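Local atomic coordinates of enoyl CoA hydratase/isomerase (Crotonase) (Legionella pneumophila subsp. pneumophila, PDB entry 3I47), a protein that probably acts as an enoyl-CoA hydratase or isomerase of the crotonase family, enzymes that work on acyl groups carried by coenzyme A. Residues Q11-G15 with A197-N202; L88-Y93 with V145-Y149; A126-F132 with V168-A174. The contacts are given in a common frame with arbitrary orientation. Where two conformers were deposited one is given. Residue numbers count along the deposited sequence, not the author numbering.

Contact 1 of 3, residues Q11-G15 with A197-N202; sequences QDKVG and ASQISN
The turn of the first beta hairpin of the crotonase fold packs against the C-terminal end of helix 189-201, which lies against strands 14-19 and 51-56 (Val14 touches Val53; Ala197 and Ser201 touch Val51). Gln11 to Val14 form a type I' turn, with positive phi at Asp12 (43°) and Lys13 (68°) and backbone bonds Gln11 N to Val14 O (2.9 Å) and Val14 N to Gln11 O (2.8 Å). Lys13 lies nearest Ser201 (CA-CA 6.3 Å) and Val14 nearest Ser198 (6.8 Å). Val14, chi1 t, sets CG2 3.9 Å from Ala197 CB; Lys13 CB lies 4.2 Å from Ser201 CB before the Lys13 side chain leads away. Asp12, chi1 t, brings OD2 to 3.4 Å from Ser198 OG, whose hydrogen bond goes to Leu194 O. Ser201, chi1 p, turns OG onto Ser198 O (2.7 Å). Both hydroxyls serve their own helix, so direct contact rests mainly on packing at Val14 and Lys13, with Asp12 near but not hydrogen-bonded; the Lys13 and Ser201 backbones also bind Arg50.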
loop_
_atom_site.group_PDB
_atom_site.type_symbol
_atom_site.label_atom_id
_atom_site.label_comp_id
_atom_site.label_asym_id
_atom_site.label_seq_id
_atom_site.Cartn_x
_atom_site.Cartn_y
_atom_site.Cartn_z
ATOM N N GLN A 11 -1.723 14.551 9.005
ATOM C CA GLN A 11 -0.757 15.656 8.926
ATOM C C GLN A 11 -0.700 16.179 7.492
ATOM O O GLN A 11 -0.432 15.405 6.590
ATOM C CB GLN A 11 0.658 15.173 9.263
ATOM C CG GLN A 11 0.924 14.727 10.690
ATOM C CD GLN A 11 2.364 14.244 10.881
ATOM O OE1 GLN A 11 3.269 14.617 10.125
ATOM N NE2 GLN A 11 2.578 13.407 11.895
ATOM N N ASP A 12 -0.908 17.481 7.279
ATOM C CA ASP A 12 -0.713 18.090 5.936
ATOM C C ASP A 12 -1.279 17.223 4.783
ATOM O O ASP A 12 -0.570 16.896 3.806
ATOM C CB ASP A 12 0.781 18.424 5.696
ATOM C CG ASP A 12 1.047 19.083 4.320
ATOM O OD1 ASP A 12 0.208 19.886 3.846
ATOM O OD2 ASP A 12 2.110 18.804 3.711
ATOM N N LYS A 13 -2.553 16.851 4.924
ATOM C CA LYS A 13 -3.314 16.081 3.933
ATOM C C LYS A 13 -2.850 14.635 3.745
ATOM O O LYS A 13 -3.284 13.958 2.807
ATOM C CB LYS A 13 -3.399 16.824 2.589
ATOM C CG LYS A 13 -3.987 18.227 2.740
ATOM C CD LYS A 13 -4.308 18.862 1.398
ATOM C CE LYS A 13 -4.930 20.250 1.583
ATOM N NZ LYS A 13 -6.220 20.211 2.356
ATOM N N VAL A 14 -2.010 14.166 4.669
ATOM C CA VAL A 14 -1.574 12.765 4.679
ATOM C C VAL A 14 -2.207 12.030 5.868
ATOM O O VAL A 14 -2.009 12.411 7.026
ATOM C CB VAL A 14 -0.029 12.647 4.747
ATOM C CG1 VAL A 14 0.402 11.186 4.703
ATOM C CG2 VAL A 14 0.618 13.404 3.604
ATOM N N GLY A 15 -2.968 10.978 5.578
ATOM C CA GLY A 15 -3.528 10.128 6.640
ATOM C C GLY A 15 -2.524 9.050 6.974
ATOM O O GLY A 15 -2.047 8.353 6.080
ATOM N N ALA A 197 5.329 11.671 0.747
ATOM C CA ALA A 197 3.867 11.683 0.768
ATOM C C ALA A 197 3.350 13.113 0.641
ATOM O O ALA A 197 2.417 13.352 -0.110
ATOM C CB ALA A 197 3.326 11.011 2.041
ATOM N N SER A 198 3.992 14.050 1.344
ATOM C CA SER A 198 3.595 15.459 1.270
ATOM C C SER A 198 3.729 15.983 -0.155
ATOM O O SER A 198 2.846 16.700 -0.647
ATOM C CB SER A 198 4.393 16.318 2.249
ATOM O OG SER A 198 4.020 16.026 3.583
ATOM N N GLN A 199 4.811 15.607 -0.836
ATOM C CA GLN A 199 5.010 16.018 -2.234
ATOM C C GLN A 199 3.883 15.561 -3.161
ATOM O O GLN A 199 3.394 16.341 -3.986
ATOM C CB GLN A 199 6.374 15.567 -2.745
ATOM C CG GLN A 199 7.506 16.413 -2.177
ATOM C CD GLN A 199 8.854 15.710 -2.186
ATOM O OE1 GLN A 199 8.986 14.576 -2.656
ATOM N NE2 GLN A 199 9.872 16.391 -1.653
ATOM N N ILE A 200 3.465 14.306 -3.028
ATOM C CA ILE A 200 2.323 13.822 -3.785
ATOM C C ILE A 200 1.037 14.578 -3.397
ATOM O O ILE A 200 0.227 14.926 -4.271
ATOM C CB ILE A 200 2.156 12.284 -3.609
ATOM C CG1 ILE A 200 3.395 11.567 -4.165
ATOM C CG2 ILE A 200 0.901 11.792 -4.311
ATOM C CD1 ILE A 200 3.455 10.073 -3.830
ATOM N N SER A 201 0.876 14.864 -2.100
ATOM C CA SER A 201 -0.332 15.543 -1.601
ATOM C C SER A 201 -0.402 16.984 -2.091
ATOM O O SER A 201 -1.472 17.586 -2.083
ATOM C CB SER A 201 -0.429 15.484 -0.068
ATOM O OG SER A 201 0.427 16.432 0.550
ATOM N N ASN A 202 0.732 17.514 -2.532
ATOM C CA ASN A 202 0.765 18.881 -3.052
ATOM C C ASN A 202 0.677 18.991 -4.570
ATOM O O ASN A 202 0.612 20.098 -5.125
ATOM C CB ASN A 202 1.947 19.656 -2.462
ATOM C CG ASN A 202 1.779 19.900 -0.974
ATOM O OD1 ASN A 202 0.719 20.346 -0.518
ATOM N ND2 ASN A 202 2.809 19.592 -0.204
#

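Contact 2 of 3, residues L88-Y93 with V145-Y149; sequences LGNLMY and VISPY
Helix 78-97 meets the segment Val145-Tyr149, whose later part is helix, through Leu88, Gly89, Met92 and Tyr93. The backbones come nearest at Gly89 and Val145 (CA-CA 5.8 Å), where Val145 CG1 (chi1 t) sits in the shallow hollow over the glycine, 3.5 Å from Gly89 CA, while also touching Leu88 CG at 3.8 Å. One turn further on, Met92 lies across from Ile146 (CA-CA 7.5 Å). Its side chain, chi1 m with chi2 near -92° and chi3 m, fits its methyl into the gap between Ile146 and Tyr149, with Met92 CE 3.8 Å from Ile146 CG2 and 3.4 Å from Tyr149 CD2. Met92 SD stands 5.3 Å from the centroid of the Tyr149 ring, an oblique Met-aromatic contact. Leu88 CD2 meets Ile146 CG2 at 4.1 Å. Tyr149, chi1 m, reaches back to the helix and places OH 3.3 Å from Tyr93 CA; a water bridges this OH (2.7 Å) and Gly89 O (2.7 Å), donating to the carbonyl. Helix 113-120 borders the same cluster, with Leu117 and Ala120 against Met92 and Ala119 against Tyr149. Such side-chain packing, apolar inside with a water-bridged tyrosine hydroxyl, joins neighbouring helices in the alpha-helical part of the crotonase fold.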
loop_
_atom_site.group_PDB
_atom_site.type_symbol
_atom_site.label_atom_id
_atom_site.label_comp_id
_atom_site.label_asym_id
_atom_site.label_seq_id
_atom_site.Cartn_x
_atom_site.Cartn_y
_atom_site.Cartn_z
ATOM N N LEU A 88 -8.472 -10.203 6.178
ATOM C CA LEU A 88 -7.309 -9.782 5.373
ATOM C C LEU A 88 -7.716 -9.553 3.919
ATOM O O LEU A 88 -7.311 -8.563 3.319
ATOM C CB LEU A 88 -6.155 -10.789 5.460
ATOM C CG LEU A 88 -4.933 -10.427 4.608
ATOM C CD1 LEU A 88 -4.234 -9.160 5.113
ATOM C CD2 LEU A 88 -3.964 -11.594 4.587
ATOM N N GLY A 89 -8.538 -10.445 3.369
ATOM C CA GLY A 89 -8.997 -10.303 1.975
ATOM C C GLY A 89 -9.689 -8.974 1.713
ATOM O O GLY A 89 -9.384 -8.292 0.729
ATOM N N ASN A 90 -10.602 -8.582 2.597
ATOM C CA ASN A 90 -11.272 -7.297 2.442
ATOM C C ASN A 90 -10.358 -6.106 2.664
ATOM O O ASN A 90 -10.487 -5.092 1.964
ATOM C CB ASN A 90 -12.478 -7.226 3.368
ATOM C CG ASN A 90 -13.674 -7.938 2.791
ATOM O OD1 ASN A 90 -14.055 -7.690 1.646
ATOM N ND2 ASN A 90 -14.292 -8.811 3.580
ATOM N N LEU A 91 -9.422 -6.230 3.607
ATOM C CA LEU A 91 -8.440 -5.160 3.833
ATOM C C LEU A 91 -7.597 -4.919 2.581
ATOM O O LEU A 91 -7.460 -3.776 2.129
ATOM C CB LEU A 91 -7.534 -5.457 5.039
ATOM C CG LEU A 91 -6.387 -4.454 5.273
ATOM C CD1 LEU A 91 -6.913 -3.012 5.531
ATOM C CD2 LEU A 91 -5.489 -4.926 6.413
ATOM N N MET A 92 -7.044 -5.988 2.022
ATOM C CA MET A 92 -6.176 -5.824 0.856
ATOM C C MET A 92 -6.968 -5.287 -0.335
ATOM O O MET A 92 -6.466 -4.434 -1.084
ATOM C CB MET A 92 -5.485 -7.140 0.521
ATOM C CG MET A 92 -4.605 -7.644 1.658
ATOM S SD MET A 92 -2.901 -7.111 1.563
ATOM C CE MET A 92 -2.391 -8.038 0.134
ATOM N N TYR A 93 -8.198 -5.767 -0.508
ATOM C CA TYR A 93 -9.038 -5.285 -1.595
ATOM C C TYR A 93 -9.307 -3.799 -1.423
ATOM O O TYR A 93 -9.142 -3.022 -2.368
ATOM C CB TYR A 93 -10.339 -6.080 -1.673
ATOM C CG TYR A 93 -11.194 -5.700 -2.846
ATOM C CD1 TYR A 93 -10.774 -5.970 -4.150
ATOM C CD2 TYR A 93 -12.414 -5.072 -2.657
ATOM C CE1 TYR A 93 -11.567 -5.626 -5.244
ATOM C CE2 TYR A 93 -13.217 -4.721 -3.750
ATOM C CZ TYR A 93 -12.782 -5.010 -5.032
ATOM O OH TYR A 93 -13.569 -4.661 -6.117
ATOM N N VAL A 145 -4.412 -15.247 -0.146
ATOM C CA VAL A 145 -5.056 -13.941 -0.143
ATOM C C VAL A 145 -4.163 -12.816 -0.674
ATOM O O VAL A 145 -4.627 -11.948 -1.414
ATOM C CB VAL A 145 -5.631 -13.622 1.263
ATOM C CG1 VAL A 145 -6.037 -12.163 1.360
ATOM C CG2 VAL A 145 -6.832 -14.518 1.540
ATOM N N ILE A 146 -2.877 -12.846 -0.326
ATOM C CA ILE A 146 -1.986 -11.795 -0.792
ATOM C C ILE A 146 -1.522 -12.008 -2.228
ATOM O O ILE A 146 -1.014 -11.078 -2.846
ATOM C CB ILE A 146 -0.745 -11.612 0.111
ATOM C CG1 ILE A 146 0.200 -12.819 0.032
ATOM C CG2 ILE A 146 -1.193 -11.301 1.563
ATOM C CD1 ILE A 146 1.527 -12.577 0.760
ATOM N N SER A 147 -1.709 -13.216 -2.746
ATOM C CA SER A 147 -1.087 -13.543 -4.032
ATOM C C SER A 147 -1.428 -12.640 -5.226
ATOM O O SER A 147 -0.523 -12.310 -6.004
ATOM C CB SER A 147 -1.259 -15.020 -4.391
ATOM O OG SER A 147 -2.610 -15.371 -4.628
ATOM N N PRO A 148 -2.706 -12.237 -5.403
ATOM C CA PRO A 148 -2.934 -11.397 -6.600
ATOM C C PRO A 148 -2.115 -10.101 -6.582
ATOM O O PRO A 148 -1.607 -9.659 -7.621
ATOM C CB PRO A 148 -4.436 -11.098 -6.541
ATOM C CG PRO A 148 -5.020 -12.217 -5.684
ATOM C CD PRO A 148 -3.952 -12.432 -4.640
ATOM N N TYR A 149 -1.963 -9.512 -5.405
ATOM C CA TYR A 149 -1.233 -8.255 -5.248
ATOM C C TYR A 149 0.262 -8.462 -5.426
ATOM O O TYR A 149 0.922 -7.661 -6.086
ATOM C CB TYR A 149 -1.551 -7.647 -3.878
ATOM C CG TYR A 149 -3.043 -7.605 -3.662
ATOM C CD1 TYR A 149 -3.812 -6.578 -4.218
ATOM C CD2 TYR A 149 -3.693 -8.614 -2.939
ATOM C CE1 TYR A 149 -5.199 -6.546 -4.045
ATOM C CE2 TYR A 149 -5.081 -8.592 -2.766
ATOM C CZ TYR A 149 -5.819 -7.549 -3.327
ATOM O OH TYR A 149 -7.182 -7.519 -3.149
HETATM O O HOH W 1 -7.871 -9.348 -1.289
#

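Contact 3 of 3, residues A126-F132 with V168-A174; sequences ASTSARF and VFDATRA
Strands 131-133 and 168-170 pair antiparallel in the small three-stranded sheet, and helix 171-176 starts directly beyond the pairing. Phe132 and Phe169 are the hydrogen-bonded pair (CA-CA 5.3 Å), with Phe132 N to Phe169 O at 2.8 Å and Phe169 N to Phe132 O at 2.9 Å; Arg131 and Asp170 are the non-hydrogen-bonded pair, CA-CA 4.5 Å. Before them, Ser127 to Ala130 make a type I turn, closed by Ala130 N to Ser127 O (3.0 Å), which passes the chain from strand 123-127 of the main sheet to the middle strand of the small one, flanked on its other side by strand 109-111.

The two phenylalanines share one face. Phe132 has chi1 m and chi2 84°, Phe169 chi1 p and chi2 106°, so the Phe169 ring folds over Phe132 CB, which lies 3.6 Å from the ring centroid in a CH-pi contact. The rings themselves are near parallel (23°) but slid apart, centroids 5.6 Å apart, and barely overlap. Phe132 CE1 goes on to Ala174 CB at 3.6 Å. Ala171 fits its methyl against the turn, CB being 3.3 Å from Ser127 O and 4.2 Å from the CB atoms of both Ala126 and Ala130. On the other face Arg131 CB lies 3.8 Å from Val168 CG1; with chi1 m, chi2 110° between wells and chi3 p, the arginine leads its end away. Asp170, chi1 p, is the helix N-cap, OD1 accepting from Arg173 N (2.9 Å). Thr128 OG1 and Ser129 OG instead bind Asp186. Backbone bonds therefore fix the register, aromatic and methyl contacts fill the buried face, and Asp170 OD1 caps the helix's first turn.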
loop_
_atom_site.group_PDB
_atom_site.type_symbol
_atom_site.label_atom_id
_atom_site.label_comp_id
_atom_site.label_asym_id
_atom_site.label_seq_id
_atom_site.Cartn_x
_atom_site.Cartn_y
_atom_site.Cartn_z
ATOM N N ALA A 126 11.122 1.102 1.693
ATOM C CA ALA A 126 11.756 0.245 2.693
ATOM C C ALA A 126 13.027 0.875 3.231
ATOM O O ALA A 126 13.749 1.564 2.491
ATOM C CB ALA A 126 12.062 -1.114 2.094
ATOM N N SER A 127 13.299 0.650 4.513
ATOM C CA SER A 127 14.611 0.954 5.069
ATOM C C SER A 127 15.601 -0.096 4.546
ATOM O O SER A 127 15.204 -1.197 4.138
ATOM C CB SER A 127 14.555 0.922 6.599
ATOM O OG SER A 127 14.161 -0.363 7.011
ATOM N N THR A 128 16.886 0.245 4.545
ATOM C CA THR A 128 17.902 -0.664 4.002
ATOM C C THR A 128 17.931 -2.000 4.747
ATOM O O THR A 128 18.296 -3.030 4.167
ATOM C CB THR A 128 19.312 -0.026 4.032
ATOM O OG1 THR A 128 19.646 0.338 5.371
ATOM C CG2 THR A 128 19.360 1.215 3.153
ATOM N N SER A 129 17.524 -1.985 6.010
ATOM C CA SER A 129 17.552 -3.189 6.844
ATOM C C SER A 129 16.265 -4.024 6.786
ATOM O O SER A 129 16.182 -5.070 7.446
ATOM C CB SER A 129 17.893 -2.821 8.296
ATOM O OG SER A 129 19.235 -2.379 8.402
ATOM N N ALA A 130 15.270 -3.585 6.007
ATOM C CA ALA A 130 13.999 -4.322 5.869
ATOM C C ALA A 130 14.204 -5.692 5.219
ATOM O O ALA A 130 15.101 -5.860 4.391
ATOM C CB ALA A 130 12.983 -3.509 5.073
ATOM N N ARG A 131 13.398 -6.672 5.635
ATOM C CA ARG A 131 13.451 -8.010 5.044
ATOM C C ARG A 131 12.040 -8.510 4.826
ATOM O O ARG A 131 11.114 -8.145 5.554
ATOM C CB ARG A 131 14.210 -9.017 5.917
ATOM C CG ARG A 131 15.620 -8.622 6.304
ATOM C CD ARG A 131 15.637 -8.307 7.776
ATOM N NE ARG A 131 14.883 -9.317 8.514
ATOM C CZ ARG A 131 14.677 -9.311 9.827
ATOM N NH1 ARG A 131 13.979 -10.291 10.383
ATOM N NH2 ARG A 131 15.178 -8.347 10.587
ATOM N N PHE A 132 11.871 -9.336 3.797
ATOM C CA PHE A 132 10.548 -9.818 3.411
ATOM C C PHE A 132 10.542 -11.331 3.297
ATOM O O PHE A 132 11.573 -11.939 3.035
ATOM C CB PHE A 132 10.168 -9.229 2.045
ATOM C CG PHE A 132 10.044 -7.730 2.047
ATOM C CD1 PHE A 132 11.176 -6.933 1.893
ATOM C CD2 PHE A 132 8.791 -7.125 2.191
ATOM C CE1 PHE A 132 11.051 -5.523 1.895
ATOM C CE2 PHE A 132 8.661 -5.732 2.192
ATOM C CZ PHE A 132 9.791 -4.945 2.030
ATOM N N VAL A 168 13.807 -15.737 2.708
ATOM C CA VAL A 168 13.835 -14.336 3.129
ATOM C C VAL A 168 14.608 -13.549 2.084
ATOM O O VAL A 168 15.661 -13.990 1.616
ATOM C CB VAL A 168 14.490 -14.188 4.521
ATOM C CG1 VAL A 168 14.559 -12.700 4.943
ATOM C CG2 VAL A 168 13.719 -14.989 5.539
ATOM N N PHE A 169 14.073 -12.399 1.686
ATOM C CA PHE A 169 14.775 -11.530 0.750
ATOM C C PHE A 169 14.909 -10.127 1.305
ATOM O O PHE A 169 13.994 -9.622 1.962
ATOM C CB PHE A 169 14.179 -11.565 -0.672
ATOM C CG PHE A 169 12.707 -11.207 -0.771
ATOM C CD1 PHE A 169 12.316 -9.967 -1.302
ATOM C CD2 PHE A 169 11.710 -12.125 -0.414
ATOM C CE1 PHE A 169 10.963 -9.633 -1.445
ATOM C CE2 PHE A 169 10.351 -11.810 -0.552
ATOM C CZ PHE A 169 9.963 -10.555 -1.072
ATOM N N ASP A 170 16.068 -9.517 1.063
ATOM C CA ASP A 170 16.364 -8.213 1.657
ATOM C C ASP A 170 15.747 -7.033 0.904
ATOM O O ASP A 170 15.070 -7.211 -0.111
ATOM C CB ASP A 170 17.871 -8.031 1.922
ATOM C CG ASP A 170 18.715 -7.977 0.653
ATOM O OD1 ASP A 170 18.175 -7.751 -0.448
ATOM O OD2 ASP A 170 19.957 -8.155 0.763
ATOM N N ALA A 171 15.939 -5.830 1.444
ATOM C CA ALA A 171 15.320 -4.633 0.887
ATOM C C ALA A 171 15.843 -4.355 -0.516
ATOM O O ALA A 171 15.061 -3.966 -1.387
ATOM C CB ALA A 171 15.567 -3.434 1.796
ATOM N N THR A 172 17.141 -4.577 -0.747
ATOM C CA THR A 172 17.712 -4.420 -2.101
ATOM C C THR A 172 17.049 -5.357 -3.120
ATOM O O THR A 172 16.737 -4.952 -4.257
ATOM C CB THR A 172 19.244 -4.606 -2.104
ATOM O OG1 THR A 172 19.828 -3.619 -1.250
ATOM C CG2 THR A 172 19.817 -4.445 -3.537
ATOM N N ARG A 173 16.816 -6.602 -2.712
ATOM C CA ARG A 173 16.120 -7.554 -3.556
ATOM C C ARG A 173 14.663 -7.146 -3.786
ATOM O O ARG A 173 14.166 -7.232 -4.916
ATOM C CB ARG A 173 16.207 -8.965 -2.966
ATOM C CG ARG A 173 15.734 -10.029 -3.932
ATOM C CD ARG A 173 16.461 -9.841 -5.271
ATOM N NE ARG A 173 16.292 -10.965 -6.177
ATOM C CZ ARG A 173 16.148 -10.837 -7.493
ATOM N NH1 ARG A 173 16.094 -9.635 -8.062
ATOM N NH2 ARG A 173 16.040 -11.922 -8.241
ATOM N N ALA A 174 13.979 -6.702 -2.729
ATOM C CA ALA A 174 12.607 -6.223 -2.888
ATOM C C ALA A 174 12.534 -5.040 -3.854
ATOM O O ALA A 174 11.602 -4.940 -4.643
ATOM C CB ALA A 174 11.990 -5.868 -1.538
#

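Contacts 1 and 3 both reach the main six-stranded sheet, at strands 14-19 and 123-127, yet their centres lie 25 Å apart; contact 2 joins helical elements on the opposite side of the chain's centre from contact 1. Contact 3 is the most buried and the only one with direct hydrogen bonds between its segments, as strand pairing demands. Contacts 1 and 2, partly buried, depend on side-chain packing: the first is small and edged with polar groups, the second richer in apolar groups and joined by a water. Contacts 2 and 3 lie within the loop closed by contact 1, and their segments alternate along the chain; separately, helix 147-154 is the next element after strand 131-133.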